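PDB 2ITM: xylulose kinase from Escherichia coli, which catalyses the ATP-dependent phosphorylation of D-xylulose to D-xylulose 5-phosphate and, less efficiently, that of 1-deoxy-D-xylulose. Local coordinates for residues A51-R54 and A55-L59. Numbering follows the deposited sequence.
Sequences ATDR and AMKAL
D53 and K57, one turn apart on helix 45-62, form an i to i+4 salt bridge on its outer side, with K57 NZ 2.9 Å from D53 OD1. The ammonium arrives on the syn side of that oxygen, 24° out of the carboxylate plane. K57 reaches it with an extended chain beyond CG, while D53 CG, opposite the backbone N and beside the carbonyl carbon (chi1 -167°), sets the carboxylate on the K57 side. D53 OD2 accepts a hydrogen bond from a water at 2.7 Å and another from W220 NE1, so both carboxylate oxygens are engaged. A leucine in place of D53 would probably leave the K57 ammonium without its anionic mate and W220 NE1 without this acceptor. Beneath the pair, K57 N donates to D53 O (2.9 Å). Exposed R54 salt-bridges through NE to E29 of strand 23-30. The inner side, by contrast, buries A51, T52, A55, M56 and L59: M56 CG lies against T52 O (3.3 Å), more loosely by T52 CG2 (4.3 Å), and T52 OG1 bonds back to W48 O. This face lies on the N-terminal domain sheet, A51, T52 and M56 touching strand 11-17, M56 and L59 strand 2-7, A55 and L59 strand 23-30, with A58 at the margin on Q27.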
loop_
_atom_site.group_PDB
_atom_site.type_symbol
_atom_site.label_atom_id
_atom_site.label_comp_id
_atom_site.label_asym_id
_atom_site.label_seq_id
_atom_site.Cartn_x
_atom_site.Cartn_y
_atom_site.Cartn_z
ATOM N N ALA A 51 -26.770 -20.194 -26.395
ATOM C CA ALA A 51 -26.351 -18.823 -26.571
ATOM C C ALA A 51 -26.102 -18.476 -28.020
ATOM O O ALA A 51 -26.497 -17.417 -28.475
ATOM C CB ALA A 51 -25.145 -18.512 -25.740
ATOM N N THR A 52 -25.431 -19.363 -28.745
ATOM C CA THR A 52 -25.114 -19.130 -30.140
ATOM C C THR A 52 -26.374 -19.119 -30.999
ATOM O O THR A 52 -26.509 -18.299 -31.891
ATOM C CB THR A 52 -24.141 -20.187 -30.675
ATOM O OG1 THR A 52 -22.926 -20.171 -29.928
ATOM C CG2 THR A 52 -23.704 -19.837 -32.075
ATOM N N ASP A 53 -27.283 -20.043 -30.724
ATOM C CA ASP A 53 -28.569 -20.090 -31.402
ATOM C C ASP A 53 -29.360 -18.793 -31.260
ATOM O O ASP A 53 -29.714 -18.168 -32.231
ATOM C CB ASP A 53 -29.390 -21.270 -30.886
ATOM C CG ASP A 53 -30.600 -21.575 -31.752
ATOM O OD1 ASP A 53 -31.667 -21.813 -31.180
ATOM O OD2 ASP A 53 -30.570 -21.616 -32.991
ATOM N N ARG A 54 -29.617 -18.409 -30.026
ATOM C CA ARG A 54 -30.176 -17.116 -29.688
ATOM C C ARG A 54 -29.584 -15.967 -30.485
ATOM O O ARG A 54 -30.293 -15.203 -31.113
ATOM C CB ARG A 54 -29.964 -16.865 -28.204
ATOM C CG ARG A 54 -30.833 -15.805 -27.608
ATOM C CD ARG A 54 -30.983 -15.925 -26.102
ATOM N NE ARG A 54 -31.240 -14.642 -25.448
ATOM C CZ ARG A 54 -31.479 -14.502 -24.152
ATOM N NH1 ARG A 54 -31.494 -15.564 -23.363
ATOM N NH2 ARG A 54 -31.703 -13.303 -23.639
ATOM N N ALA A 55 -28.268 -15.852 -30.431
ATOM C CA ALA A 55 -27.560 -14.763 -31.068
ATOM C C ALA A 55 -27.772 -14.718 -32.573
ATOM O O ALA A 55 -27.954 -13.667 -33.147
ATOM C CB ALA A 55 -26.098 -14.838 -30.742
ATOM N N MET A 56 -27.721 -15.878 -33.203
ATOM C CA MET A 56 -27.831 -15.965 -34.640
ATOM C C MET A 56 -29.263 -15.684 -35.063
ATOM O O MET A 56 -29.513 -15.152 -36.126
ATOM C CB MET A 56 -27.410 -17.346 -35.122
ATOM C CG MET A 56 -25.919 -17.622 -35.044
ATOM S SD MET A 56 -24.962 -16.596 -36.139
ATOM C CE MET A 56 -25.452 -17.339 -37.656
ATOM N N LYS A 57 -30.199 -16.066 -34.217
ATOM C CA LYS A 57 -31.594 -15.764 -34.450
ATOM C C LYS A 57 -31.861 -14.276 -34.318
ATOM O O LYS A 57 -32.556 -13.695 -35.128
ATOM C CB LYS A 57 -32.487 -16.584 -33.523
ATOM C CG LYS A 57 -32.800 -17.956 -34.071
ATOM C CD LYS A 57 -33.298 -18.928 -33.025
ATOM C CE LYS A 57 -33.543 -20.277 -33.649
ATOM N NZ LYS A 57 -34.038 -21.265 -32.695
ATOM N N ALA A 58 -31.285 -13.662 -33.299
ATOM C CA ALA A 58 -31.395 -12.230 -33.143
ATOM C C ALA A 58 -30.750 -11.473 -34.298
ATOM O O ALA A 58 -31.293 -10.489 -34.784
ATOM C CB ALA A 58 -30.826 -11.801 -31.835
ATOM N N LEU A 59 -29.588 -11.936 -34.731
ATOM C CA LEU A 59 -28.894 -11.320 -35.856
ATOM C C LEU A 59 -29.812 -11.252 -37.051
ATOM O O LEU A 59 -29.833 -10.273 -37.771
ATOM C CB LEU A 59 -27.630 -12.095 -36.207
ATOM C CG LEU A 59 -26.629 -11.408 -37.134
ATOM C CD1 LEU A 59 -25.904 -10.284 -36.451
ATOM C CD2 LEU A 59 -25.663 -12.383 -37.711
HETATM O O HOH W 1 -31.942 -23.910 -33.292
#